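Local coordinates for protein aminotransferase (Bacillus subtilis, PDB 6L1O) that catalyses pyridoxal-phosphate-dependent amino group transfer as a class I/II aminotransferase in the biosynthesis of the dipeptide antibiotic bacilysin, at residues Leu37-Asp43 / Arg367-Lys373; Gly152-Phe157 / Ala182-Phe188; Tyr209-Phe214 / Pro320-Tyr325; Phe304-Cys309 / Leu377-Val381. All coordinates share one frame. Numbering follows the deposited sequence.

Contact 1: Leu37-Asp43 / Arg367-Lys373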
loop_
_atom_site.group_PDB
_atom_site.type_symbol
_atom_site.label_atom_id
_atom_site.label_comp_id
_atom_site.label_asym_id
_atom_site.label_seq_id
_atom_site.Cartn_x
_atom_site.Cartn_y
_atom_site.Cartn_z
ATOM N N LEU B 37 17.926 20.819 6.808
ATOM C CA LEU B 37 16.905 21.518 6.041
ATOM C C LEU B 37 16.713 20.863 4.651
ATOM O O LEU B 37 16.366 21.548 3.690
ATOM C CB LEU B 37 17.252 22.977 5.897
ATOM C CG LEU B 37 17.563 23.711 7.198
ATOM C CD1 LEU B 37 17.734 25.198 6.950
ATOM C CD2 LEU B 37 16.522 23.451 8.283
ATOM N N GLY B 38 16.981 19.563 4.571
ATOM C CA GLY B 38 16.975 18.888 3.270
ATOM C C GLY B 38 15.724 18.107 2.919
ATOM O O GLY B 38 15.658 17.567 1.814
ATOM N N GLN B 39 14.771 17.993 3.849
ATOM C CA GLN B 39 13.668 17.032 3.691
ATOM C C GLN B 39 12.349 17.718 3.923
ATOM O O GLN B 39 12.300 18.772 4.443
ATOM C CB GLN B 39 13.818 15.824 4.656
ATOM C CG GLN B 39 15.017 14.975 4.333
ATOM C CD GLN B 39 15.181 13.813 5.249
ATOM O OE1 GLN B 39 15.307 13.979 6.452
ATOM N NE2 GLN B 39 15.168 12.603 4.689
ATOM N N GLY B 40 11.280 17.101 3.499
ATOM C CA GLY B 40 9.970 17.680 3.512
ATOM C C GLY B 40 9.074 17.135 4.630
ATOM O O GLY B 40 7.877 16.957 4.420
ATOM N N ASN B 41 9.664 16.813 5.801
ATOM C CA ASN B 41 8.909 16.174 6.892
ATOM C C ASN B 41 8.356 17.269 7.793
ATOM O O ASN B 41 9.150 17.932 8.451
ATOM C CB ASN B 41 9.816 15.251 7.688
ATOM C CG ASN B 41 9.066 14.337 8.651
ATOM O OD1 ASN B 41 7.839 14.200 8.595
ATOM N ND2 ASN B 41 9.812 13.695 9.528
ATOM N N PRO B 42 7.036 17.508 7.784
ATOM C CA PRO B 42 6.516 18.565 8.679
ATOM C C PRO B 42 7.008 18.388 10.094
ATOM O O PRO B 42 7.123 17.285 10.563
ATOM C CB PRO B 42 5.005 18.378 8.590
ATOM C CG PRO B 42 4.794 17.813 7.211
ATOM C CD PRO B 42 5.902 16.807 7.112
ATOM N N ASP B 43 7.396 19.487 10.748
ATOM C CA ASP B 43 7.949 19.372 12.071
ATOM C C ASP B 43 6.829 19.491 13.135
ATOM O O ASP B 43 7.017 19.067 14.222
ATOM C CB ASP B 43 9.051 20.448 12.271
ATOM C CG ASP B 43 8.520 21.857 12.036
ATOM O OD1 ASP B 43 8.078 22.173 10.892
ATOM O OD2 ASP B 43 8.486 22.649 12.984
ATOM N N ARG B 367 17.558 23.070 -2.809
ATOM C CA ARG B 367 16.237 23.203 -2.168
ATOM C C ARG B 367 16.399 23.221 -0.648
ATOM O O ARG B 367 17.096 22.377 -0.078
ATOM C CB ARG B 367 15.315 22.052 -2.551
ATOM C CG ARG B 367 13.859 22.326 -2.197
ATOM C CD ARG B 367 13.017 21.060 -2.256
ATOM N NE ARG B 367 13.430 20.126 -1.266
ATOM C CZ ARG B 367 12.883 18.944 -1.023
ATOM N NH1 ARG B 367 11.873 18.500 -1.757
ATOM N NH2 ARG B 367 13.365 18.206 -0.022
ATOM N N ILE B 368 15.744 24.166 -0.001
ATOM C CA ILE B 368 15.940 24.389 1.428
ATOM C C ILE B 368 14.560 24.421 2.065
ATOM O O ILE B 368 13.699 25.143 1.612
ATOM C CB ILE B 368 16.678 25.727 1.717
ATOM C CG1 ILE B 368 17.996 25.846 0.934
ATOM C CG2 ILE B 368 16.970 25.904 3.209
ATOM C CD1 ILE B 368 18.761 27.140 1.236
ATOM N N SER B 369 14.321 23.564 3.037
ATOM C CA SER B 369 12.925 23.428 3.487
ATOM C C SER B 369 12.734 24.142 4.788
ATOM O O SER B 369 13.617 24.118 5.653
ATOM C CB SER B 369 12.515 21.974 3.629
ATOM O OG SER B 369 13.503 21.307 4.326
ATOM N N MET B 370 11.566 24.690 4.948
ATOM C CA MET B 370 11.277 25.534 6.107
ATOM C C MET B 370 10.440 24.739 7.139
ATOM O O MET B 370 9.634 25.314 7.857
ATOM C CB MET B 370 10.555 26.759 5.693
ATOM C CG MET B 370 11.300 27.664 4.736
ATOM S SD MET B 370 12.692 28.480 5.478
ATOM C CE MET B 370 14.030 27.484 4.888
ATOM N N VAL B 371 10.674 23.444 7.210
ATOM C CA VAL B 371 10.030 22.576 8.227
ATOM C C VAL B 371 10.964 22.365 9.415
ATOM O O VAL B 371 11.159 21.260 9.880
ATOM C CB VAL B 371 9.568 21.204 7.623
ATOM C CG1 VAL B 371 8.395 21.396 6.695
ATOM C CG2 VAL B 371 10.711 20.428 6.956
ATOM N N SER B 372 11.536 23.448 9.918
ATOM C CA SER B 372 12.338 23.421 11.091
ATOM C C SER B 372 12.064 24.671 11.927
ATOM O O SER B 372 11.670 25.769 11.405
ATOM C CB SER B 372 13.812 23.359 10.709
ATOM O OG SER B 372 14.219 22.069 10.350
ATOM N N LYS B 373 12.311 24.531 13.216
ATOM C CA LYS B 373 11.997 25.624 14.168
ATOM C C LYS B 373 12.917 26.853 13.940
ATOM O O LYS B 373 14.017 26.713 13.425
ATOM C CB LYS B 373 12.130 25.071 15.600
ATOM C CG LYS B 373 13.568 24.808 16.055
ATOM C CD LYS B 373 13.704 24.028 17.366
ATOM C CE LYS B 373 13.361 22.547 17.158
ATOM N NZ LYS B 373 13.721 21.707 18.316
HETATM O O HOH W 1 11.155 18.258 10.167
#

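Contact 2: Gly152-Phe157 / Ala182-Phe188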
loop_
_atom_site.group_PDB
_atom_site.type_symbol
_atom_site.label_atom_id
_atom_site.label_comp_id
_atom_site.label_asym_id
_atom_site.label_seq_id
_atom_site.Cartn_x
_atom_site.Cartn_y
_atom_site.Cartn_z
ATOM N N GLY B 152 8.397 31.182 -15.472
ATOM C CA GLY B 152 7.715 31.022 -14.167
ATOM C C GLY B 152 7.660 29.545 -13.794
ATOM O O GLY B 152 6.823 29.114 -13.051
ATOM N N TYR B 153 8.578 28.766 -14.356
ATOM C CA TYR B 153 8.696 27.368 -14.077
ATOM C C TYR B 153 7.459 26.603 -14.481
ATOM O O TYR B 153 7.155 25.563 -13.925
ATOM C CB TYR B 153 9.066 27.166 -12.600
ATOM C CG TYR B 153 10.418 27.675 -12.221
ATOM C CD1 TYR B 153 11.571 27.035 -12.638
ATOM C CD2 TYR B 153 10.548 28.711 -11.317
ATOM C CE1 TYR B 153 12.826 27.453 -12.210
ATOM C CE2 TYR B 153 11.791 29.144 -10.905
ATOM C CZ TYR B 153 12.922 28.509 -11.361
ATOM O OH TYR B 153 14.145 28.950 -10.915
ATOM N N LEU B 154 6.740 27.124 -15.494
ATOM C CA LEU B 154 5.674 26.404 -16.151
ATOM C C LEU B 154 6.188 25.831 -17.511
ATOM O O LEU B 154 6.957 26.485 -18.202
ATOM C CB LEU B 154 4.534 27.356 -16.400
ATOM C CG LEU B 154 3.875 28.033 -15.179
ATOM C CD1 LEU B 154 2.813 29.033 -15.670
ATOM C CD2 LEU B 154 3.256 26.969 -14.278
ATOM N N PRO B 155 5.773 24.615 -17.879
ATOM C CA PRO B 155 6.305 24.009 -19.099
ATOM C C PRO B 155 5.693 24.736 -20.328
ATOM O O PRO B 155 4.582 25.258 -20.245
ATOM C CB PRO B 155 5.774 22.582 -19.028
ATOM C CG PRO B 155 4.470 22.716 -18.315
ATOM C CD PRO B 155 4.741 23.764 -17.267
ATOM N N ASP B 156 6.464 24.806 -21.407
ATOM C CA ASP B 156 5.973 25.265 -22.707
ATOM C C ASP B 156 5.626 24.019 -23.536
ATOM O O ASP B 156 6.515 23.326 -24.047
ATOM C CB ASP B 156 7.044 26.109 -23.408
ATOM C CG ASP B 156 6.537 26.743 -24.706
ATOM O OD1 ASP B 156 5.482 26.313 -25.253
ATOM O OD2 ASP B 156 7.237 27.673 -25.178
ATOM N N PHE B 157 4.344 23.767 -23.696
ATOM C CA PHE B 157 3.866 22.504 -24.309
ATOM C C PHE B 157 4.147 22.437 -25.818
ATOM O O PHE B 157 4.261 21.344 -26.388
ATOM C CB PHE B 157 2.381 22.318 -24.063
ATOM C CG PHE B 157 2.015 22.187 -22.597
ATOM C CD1 PHE B 157 2.527 21.140 -21.839
ATOM C CD2 PHE B 157 1.178 23.086 -22.001
ATOM C CE1 PHE B 157 2.211 21.003 -20.494
ATOM C CE2 PHE B 157 0.843 22.974 -20.642
ATOM C CZ PHE B 157 1.346 21.913 -19.903
ATOM N N ALA B 182 7.070 27.494 -7.371
ATOM C CA ALA B 182 6.245 28.224 -8.331
ATOM C C ALA B 182 4.788 27.776 -8.237
ATOM O O ALA B 182 4.499 26.683 -7.774
ATOM C CB ALA B 182 6.778 27.990 -9.752
ATOM N N VAL B 183 3.893 28.597 -8.735
ATOM C CA VAL B 183 2.463 28.361 -8.666
ATOM C C VAL B 183 1.860 28.469 -10.059
ATOM O O VAL B 183 2.479 29.009 -10.918
ATOM C CB VAL B 183 1.772 29.347 -7.700
ATOM C CG1 VAL B 183 2.177 29.045 -6.243
ATOM C CG2 VAL B 183 2.077 30.803 -8.062
ATOM N N ALA B 184 0.713 27.840 -10.257
ATOM C CA ALA B 184 -0.015 27.879 -11.515
ATOM C C ALA B 184 -1.414 28.481 -11.319
ATOM O O ALA B 184 -1.915 28.519 -10.226
ATOM C CB ALA B 184 -0.129 26.481 -12.070
ATOM N N ASP B 185 -2.065 28.907 -12.397
ATOM C CA ASP B 185 -3.453 29.402 -12.319
ATOM C C ASP B 185 -4.379 28.653 -13.241
ATOM O O ASP B 185 -3.921 27.781 -13.998
ATOM C CB ASP B 185 -3.514 30.922 -12.573
ATOM C CG ASP B 185 -2.871 31.331 -13.856
ATOM O OD1 ASP B 185 -2.959 30.584 -14.852
ATOM O OD2 ASP B 185 -2.274 32.430 -13.873
ATOM N N ALA B 186 -5.672 29.017 -13.177
ATOM C CA ALA B 186 -6.736 28.359 -13.952
ATOM C C ALA B 186 -6.461 28.343 -15.454
ATOM O O ALA B 186 -6.660 27.317 -16.114
ATOM C CB ALA B 186 -8.070 29.022 -13.685
ATOM N N ALA B 187 -5.950 29.455 -15.955
ATOM C CA ALA B 187 -5.566 29.564 -17.369
ATOM C C ALA B 187 -4.474 28.554 -17.762
ATOM O O ALA B 187 -4.534 27.944 -18.836
ATOM C CB ALA B 187 -5.078 30.997 -17.700
ATOM N N PHE B 188 -3.432 28.433 -16.946
ATOM C CA PHE B 188 -2.412 27.421 -17.258
ATOM C C PHE B 188 -3.030 26.022 -17.308
ATOM O O PHE B 188 -2.764 25.251 -18.221
ATOM C CB PHE B 188 -1.291 27.420 -16.263
ATOM C CG PHE B 188 -0.392 26.242 -16.397
ATOM C CD1 PHE B 188 0.523 26.178 -17.422
ATOM C CD2 PHE B 188 -0.502 25.173 -15.531
ATOM C CE1 PHE B 188 1.345 25.083 -17.560
ATOM C CE2 PHE B 188 0.281 24.065 -15.672
ATOM C CZ PHE B 188 1.236 24.010 -16.653
HETATM O O HOH W 2 4.452 30.232 -12.373
#

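Contact 3: Tyr209-Phe214 / Pro320-Tyr325. With PLP (pyridoxal-5'-phosphate), chain E.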
loop_
_atom_site.group_PDB
_atom_site.type_symbol
_atom_site.label_atom_id
_atom_site.label_comp_id
_atom_site.label_asym_id
_atom_site.label_seq_id
_atom_site.Cartn_x
_atom_site.Cartn_y
_atom_site.Cartn_z
ATOM N N TYR B 209 0.853 20.321 -2.333
ATOM C CA TYR B 209 1.051 21.590 -1.629
ATOM C C TYR B 209 -0.117 22.529 -1.886
ATOM O O TYR B 209 -0.015 23.783 -1.714
ATOM C CB TYR B 209 2.428 22.221 -2.003
ATOM C CG TYR B 209 3.569 21.327 -1.672
ATOM C CD1 TYR B 209 4.119 21.298 -0.359
ATOM C CD2 TYR B 209 4.087 20.421 -2.598
ATOM C CE1 TYR B 209 5.117 20.433 -0.041
ATOM C CE2 TYR B 209 5.097 19.562 -2.270
ATOM C CZ TYR B 209 5.609 19.568 -0.987
ATOM O OH TYR B 209 6.580 18.713 -0.623
ATOM N N GLY B 210 -1.263 21.949 -2.239
ATOM C CA GLY B 210 -2.470 22.683 -2.546
ATOM C C GLY B 210 -3.028 23.571 -1.470
ATOM O O GLY B 210 -3.904 24.380 -1.760
ATOM N N ALA B 211 -2.563 23.420 -0.236
ATOM C CA ALA B 211 -2.969 24.301 0.860
ATOM C C ALA B 211 -2.038 25.539 0.923
ATOM O O ALA B 211 -2.335 26.519 1.576
ATOM C CB ALA B 211 -2.953 23.573 2.180
ATOM N N PHE B 212 -0.917 25.519 0.246
ATOM C CA PHE B 212 0.130 26.498 0.547
ATOM C C PHE B 212 0.521 27.373 -0.620
ATOM O O PHE B 212 1.571 27.192 -1.185
ATOM C CB PHE B 212 1.352 25.777 1.102
ATOM C CG PHE B 212 1.042 24.925 2.293
ATOM C CD1 PHE B 212 0.720 25.532 3.516
ATOM C CD2 PHE B 212 1.026 23.541 2.213
ATOM C CE1 PHE B 212 0.452 24.785 4.636
ATOM C CE2 PHE B 212 0.745 22.782 3.344
ATOM C CZ PHE B 212 0.430 23.404 4.549
ATOM N N GLU B 213 -0.334 28.326 -0.968
ATOM C CA GLU B 213 0.041 29.402 -1.839
ATOM C C GLU B 213 -0.239 30.691 -1.084
ATOM O O GLU B 213 -1.347 30.892 -0.595
ATOM C CB GLU B 213 -0.729 29.363 -3.144
ATOM C CG GLU B 213 -0.444 30.566 -4.053
ATOM C CD GLU B 213 -0.992 30.381 -5.467
ATOM O OE1 GLU B 213 -1.409 29.249 -5.826
ATOM O OE2 GLU B 213 -0.990 31.348 -6.242
ATOM N N PHE B 214 0.776 31.545 -0.973
ATOM C CA PHE B 214 0.750 32.647 0.005
ATOM C C PHE B 214 -0.037 33.892 -0.390
ATOM O O PHE B 214 -0.701 34.480 0.475
ATOM C CB PHE B 214 2.164 33.016 0.355
ATOM C CG PHE B 214 2.929 31.884 0.940
ATOM C CD1 PHE B 214 2.538 31.322 2.160
ATOM C CD2 PHE B 214 4.035 31.344 0.272
ATOM C CE1 PHE B 214 3.248 30.271 2.721
ATOM C CE2 PHE B 214 4.724 30.277 0.805
ATOM C CZ PHE B 214 4.343 29.744 2.050
ATOM N N PRO B 320 9.476 31.990 -2.258
ATOM C CA PRO B 320 8.566 31.126 -3.019
ATOM C C PRO B 320 7.151 31.657 -3.078
ATOM O O PRO B 320 6.680 32.263 -2.112
ATOM C CB PRO B 320 8.604 29.809 -2.211
ATOM C CG PRO B 320 9.034 30.229 -0.837
ATOM C CD PRO B 320 10.035 31.277 -1.099
ATOM N N LYS B 321 6.452 31.377 -4.175
ATOM C CA LYS B 321 5.033 31.684 -4.235
ATOM C C LYS B 321 4.165 30.669 -3.488
ATOM O O LYS B 321 3.057 30.995 -3.009
ATOM C CB LYS B 321 4.550 31.783 -5.674
ATOM C CG LYS B 321 4.979 33.060 -6.385
ATOM C CD LYS B 321 4.579 34.288 -5.591
ATOM C CE LYS B 321 4.909 35.565 -6.356
ATOM N NZ LYS B 321 6.374 35.775 -6.362
ATOM N N GLY B 322 4.670 29.477 -3.335
ATOM C CA GLY B 322 3.922 28.408 -2.631
ATOM C C GLY B 322 4.874 27.358 -2.144
ATOM O O GLY B 322 6.068 27.436 -2.419
ATOM N N THR B 323 4.348 26.357 -1.439
ATOM C CA THR B 323 5.133 25.331 -0.721
ATOM C C THR B 323 5.977 25.890 0.449
ATOM O O THR B 323 6.077 27.076 0.622
ATOM C CB THR B 323 6.095 24.546 -1.625
ATOM O OG1 THR B 323 7.366 25.213 -1.723
ATOM C CG2 THR B 323 5.501 24.272 -3.000
ATOM N N PHE B 324 6.652 25.011 1.178
ATOM C CA PHE B 324 7.553 25.425 2.235
ATOM C C PHE B 324 9.005 25.283 1.852
ATOM O O PHE B 324 9.846 25.126 2.717
ATOM C CB PHE B 324 7.282 24.757 3.570
ATOM C CG PHE B 324 7.039 23.262 3.517
ATOM C CD1 PHE B 324 7.999 22.375 3.009
ATOM C CD2 PHE B 324 5.840 22.751 3.951
ATOM C CE1 PHE B 324 7.793 21.008 3.006
ATOM C CE2 PHE B 324 5.627 21.369 3.968
ATOM C CZ PHE B 324 6.613 20.506 3.494
ATOM N N TYR B 325 9.278 25.337 0.554
ATOM C CA TYR B 325 10.639 25.199 0.040
ATOM C C TYR B 325 11.171 26.557 -0.462
ATOM O O TYR B 325 10.416 27.338 -1.040
ATOM C CB TYR B 325 10.679 24.197 -1.127
ATOM C CG TYR B 325 10.242 22.843 -0.766
ATOM C CD1 TYR B 325 10.942 22.084 0.175
ATOM C CD2 TYR B 325 9.119 22.267 -1.361
ATOM C CE1 TYR B 325 10.515 20.829 0.545
ATOM C CE2 TYR B 325 8.710 20.986 -0.993
ATOM C CZ TYR B 325 9.398 20.275 -0.069
ATOM O OH TYR B 325 8.994 19.007 0.318
HETATM N N1 PLP E . 4.172 15.035 -4.320
HETATM C C2 PLP E . 5.176 15.877 -4.014
HETATM C C2A PLP E . 5.847 16.711 -5.066
HETATM C C3 PLP E . 5.711 15.915 -2.672
HETATM O O3 PLP E . 6.736 16.689 -2.298
HETATM C C4 PLP E . 5.035 15.116 -1.714
HETATM C C4A PLP E . 5.834 14.904 -0.452
HETATM C C5 PLP E . 3.945 14.238 -2.117
HETATM C C6 PLP E . 3.535 14.273 -3.441
HETATM C C5A PLP E . 3.150 13.428 -1.136
HETATM O O4P PLP E . 3.817 12.438 -0.485
HETATM P P PLP E . 2.980 11.355 0.411
HETATM O O1P PLP E . 3.408 10.032 -0.114
HETATM O O2P PLP E . 1.492 11.626 0.354
HETATM O O3P PLP E . 3.466 11.599 1.812
#

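Contact 4: Phe304-Cys309 / Leu377-Val381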
loop_
_atom_site.group_PDB
_atom_site.type_symbol
_atom_site.label_atom_id
_atom_site.label_comp_id
_atom_site.label_asym_id
_atom_site.label_seq_id
_atom_site.Cartn_x
_atom_site.Cartn_y
_atom_site.Cartn_z
ATOM N N PHE B 304 11.562 35.291 7.791
ATOM C CA PHE B 304 12.693 35.261 8.734
ATOM C C PHE B 304 14.007 34.754 8.121
ATOM O O PHE B 304 15.072 35.406 8.261
ATOM C CB PHE B 304 12.348 34.399 9.921
ATOM C CG PHE B 304 13.482 34.197 10.896
ATOM C CD1 PHE B 304 13.855 35.221 11.779
ATOM C CD2 PHE B 304 14.182 33.002 10.928
ATOM C CE1 PHE B 304 14.886 35.018 12.698
ATOM C CE2 PHE B 304 15.224 32.799 11.811
ATOM C CZ PHE B 304 15.563 33.823 12.708
ATOM N N PHE B 305 13.933 33.572 7.505
ATOM C CA PHE B 305 15.061 32.905 6.936
ATOM C C PHE B 305 15.680 33.648 5.755
ATOM O O PHE B 305 16.905 33.776 5.655
ATOM C CB PHE B 305 14.647 31.498 6.433
ATOM C CG PHE B 305 15.781 30.686 5.865
ATOM C CD1 PHE B 305 16.721 30.062 6.716
ATOM C CD2 PHE B 305 15.918 30.543 4.505
ATOM C CE1 PHE B 305 17.767 29.317 6.192
ATOM C CE2 PHE B 305 16.969 29.818 3.971
ATOM C CZ PHE B 305 17.875 29.193 4.796
ATOM N N THR B 306 14.881 34.061 4.814
ATOM C CA THR B 306 15.438 34.729 3.618
ATOM C C THR B 306 16.051 36.120 4.011
ATOM O O THR B 306 17.087 36.570 3.472
ATOM C CB THR B 306 14.423 34.878 2.491
ATOM O OG1 THR B 306 13.247 35.525 2.957
ATOM C CG2 THR B 306 14.038 33.483 1.896
ATOM N N ALA B 307 15.428 36.782 4.967
ATOM C CA ALA B 307 15.977 38.077 5.441
ATOM C C ALA B 307 17.299 37.867 6.135
ATOM O O ALA B 307 18.225 38.665 5.987
ATOM C CB ALA B 307 14.963 38.780 6.340
ATOM N N LEU B 308 17.425 36.767 6.877
ATOM C CA LEU B 308 18.602 36.469 7.652
ATOM C C LEU B 308 19.770 36.019 6.741
ATOM O O LEU B 308 20.940 36.448 6.947
ATOM C CB LEU B 308 18.326 35.391 8.657
ATOM C CG LEU B 308 19.298 35.181 9.778
ATOM C CD1 LEU B 308 19.350 36.437 10.663
ATOM C CD2 LEU B 308 18.885 33.944 10.605
ATOM N N CYS B 309 19.454 35.186 5.746
ATOM C CA CYS B 309 20.429 34.796 4.727
ATOM C C CYS B 309 21.001 36.026 4.006
ATOM O O CYS B 309 22.207 36.104 3.828
ATOM C CB CYS B 309 19.846 33.812 3.724
ATOM S SG CYS B 309 19.681 32.159 4.449
ATOM N N LEU B 377 16.709 27.297 12.049
ATOM C CA LEU B 377 16.920 28.159 10.901
ATOM C C LEU B 377 18.054 29.154 11.183
ATOM O O LEU B 377 18.900 29.432 10.310
ATOM C CB LEU B 377 15.640 28.874 10.500
ATOM C CG LEU B 377 14.417 27.978 10.148
ATOM C CD1 LEU B 377 13.201 28.802 9.751
ATOM C CD2 LEU B 377 14.768 27.016 9.009
ATOM N N ARG B 378 18.099 29.676 12.408
ATOM C CA ARG B 378 19.127 30.627 12.752
ATOM C C ARG B 378 20.488 29.994 12.803
ATOM O O ARG B 378 21.479 30.589 12.313
ATOM C CB ARG B 378 18.840 31.343 14.060
ATOM C CG ARG B 378 19.822 32.515 14.309
ATOM C CD ARG B 378 19.667 33.110 15.695
ATOM N NE ARG B 378 18.268 33.445 15.986
ATOM C CZ ARG B 378 17.654 34.578 15.662
ATOM N NH1 ARG B 378 18.296 35.519 14.988
ATOM N NH2 ARG B 378 16.379 34.761 16.017
ATOM N N GLU B 379 20.573 28.846 13.423
ATOM C CA GLU B 379 21.840 28.129 13.588
ATOM C C GLU B 379 22.429 27.671 12.208
ATOM O O GLU B 379 23.625 27.758 11.984
ATOM C CB GLU B 379 21.624 26.933 14.518
ATOM C CG GLU B 379 22.840 26.066 14.821
ATOM C CD GLU B 379 23.977 26.771 15.523
ATOM O OE1 GLU B 379 23.771 27.863 16.122
ATOM O OE2 GLU B 379 25.109 26.205 15.458
ATOM N N PHE B 380 21.554 27.307 11.272
ATOM C CA PHE B 380 21.953 27.047 9.873
ATOM C C PHE B 380 22.729 28.258 9.305
ATOM O O PHE B 380 23.879 28.126 8.832
ATOM C CB PHE B 380 20.674 26.760 9.033
ATOM C CG PHE B 380 20.932 26.538 7.582
ATOM C CD1 PHE B 380 21.203 25.248 7.098
ATOM C CD2 PHE B 380 20.878 27.594 6.682
ATOM C CE1 PHE B 380 21.424 25.033 5.746
ATOM C CE2 PHE B 380 21.088 27.383 5.321
ATOM C CZ PHE B 380 21.354 26.111 4.857
ATOM N N VAL B 381 22.160 29.443 9.468
ATOM C CA VAL B 381 22.816 30.646 8.969
ATOM C C VAL B 381 24.117 30.951 9.740
ATOM O O VAL B 381 25.149 31.265 9.125
ATOM C CB VAL B 381 21.899 31.846 8.996
ATOM C CG1 VAL B 381 22.668 33.123 8.679
ATOM C CG2 VAL B 381 20.761 31.655 8.012
#

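Contact 1: Leu37-Asp43 / Arg367-Lys373
In this fold-type I aminotransferase, the loop that follows strand 35-36 folds over the end of strand 365-369, in the small C-terminal part of the fold. Leu37 gives up the most surface. Its CD1 packs on Ile368 CG2 (3.9 Å), its CD2 reaches Ser372 OG (3.4 Å), and its backbone O accepts from Ser369 N at 2.9 Å. Ser369 OG adds a hydrogen bond to Gln39 O (2.8 Å). Val371 is next: its CB points at the loop, and CG2 sits 3.3 Å from Asn41 O and 3.4 Å from Gln39 O, so the chain wraps round one methyl. Asp43 OD1 lies 3.7 Å from Val371 CB and salt-bridges Arg301. Arg367 reaches back: NH2 makes a weak hydrogen bond to Gly38 O (3.0 Å), while NH1 is hydrogen-bonded to Asn178 OD1 of the PLP site. Asn41 OD1 accepts from Tyr66 N of the second subunit, at the dimer interface. A water bridges the two backbones, donating to Asn41 O (2.7 Å) and Val371 O (3.0 Å).

Contact 2: Gly152-Phe157 / Ala182-Phe188
Start at Gly152, which turns the chain with a positive phi. Its O lies 3.5 Å from Ala182 CB and takes part in the polar link between the segments: a water donates to Gly152 O and to Val183 O, 2.7 Å from each. Tyr153 also has a positive phi and directs its CB at Ala182, the two CB atoms meeting at 3.7 Å; its ring also meets that of Trp327 and its O accepts from Tyr175 OH. Leu154 makes the largest contribution from this side. Its CD2 stands over the face of the Phe188 ring, 4.1 Å from the centroid and almost on the ring normal, a CH-pi contact, and the same methyl lies 4.1 Å from Ala184 CB. Pro155 follows, its CD 3.6 Å from Phe188 CZ. Phe157 closes the row: its ring is nearly parallel to that of Phe188 but slid well aside, with centroids 5.8 Å apart and Phe157 CE2 to Phe188 CE1 at 3.8 Å.

Phe188 lies in the first turn of helix 186-199, where N-cap Asp185 OD1 accepts from Phe188 N (3.0 Å). Leu173 of strand 168-174 also touches Phe188, so the ring reaches from the helix to the 152-157 loop and the large sheet. Without a direct polar bond between the segments, the contact rests on apolar packing, chiefly around Phe188, with Ala182 as a second point, plus a single water.

Contact 3: Tyr209-Phe214 / Pro320-Tyr325
Two tyrosine hydroxyls and the cofactor form a short chain of hydrogen bonds: Tyr209 OH lies 2.6 Å from Tyr325 OH and also 2.6 Å from PLP O3. Tyr209, a residue of the PLP pocket, thus joins the 320-325 loop to the cofactor's O3. Its ring is held by aromatic neighbours, its edge set T-shaped against the face of Phe324 (planes at 88°), while Tyr325 turns its edge to the face of Tyr209, offset. Thr323 CG2 adds a contact at 3.8 Å from Tyr209 CG. Further on, a single beta bridge pairs Glu213 with Gly322, with Thr323 N to Phe212 O at 2.9 Å and Phe214 N to Lys321 O at 3.1 Å. A CB on Gly322 would clash with Phe212 O. Thr323 OG1 accepts from Tyr325 N (3.0 Å), an ST turn leading into strand 325-329. Helix 289-313 flanks the pair, its Tyr298 meeting Phe212 and Phe324 and its Ile302 touching Phe214, while Ser369 and Arg367 of strand 365-369 lie against Tyr325.

Contact 4: Phe304-Cys309 / Leu377-Val381
Helices 289-313 and 374-385 run side by side in the C-terminal part of the aminotransferase fold, parallel, with an 18° angle between the segments and axes 10.1 Å apart at closest. Leu377 opens the second segment: its CB lies 4.1 Å from Phe305 CD1 and 4.2 Å from Phe304 CE2, touching two rings of the facing helix. Arg378 follows at the margin, its CG 4.1 Å from Leu308 CD2, and its guanidinium turns one face to the edge of the Phe304 ring; a long, weak ion pair links its NE to Glu375. Phe380 comes back to the interface, where CD2 touches Phe305 CE1 at 3.6 Å with the two rings set obliquely; its other side reaches Leu37, which ties the helix pair to the loop after strand 35-36. Val381 completes the turn in an apolar pocket: its CG2 meets Phe305 CE1 at 4.2 Å, Leu308 CD2 at 3.9 Å and Cys309 SG at 3.8 Å.

Contact 1 touches both contact 3 and contact 4, which do not touch each other; its centre is about 13 Å from that of each. Strand 365-369 leads through a short loop into helix 374-385, taking the chain from contact 1 to contact 4, where Phe305 packs on Ile368 and Met370; Met370 N probably bonds to Phe324 O of contact 3. Contact 2, beside the large sheet, joins contact 3 through Val183, their centres about 14 Å apart. Contacts 2 and 3 are nested within the long loop that contact 1 closes, whereas contact 4 crosses it. Contact 3 touches PLP through Tyr209 and contact 1 comes near it through Arg367, while contacts 2 and 4 lie further out.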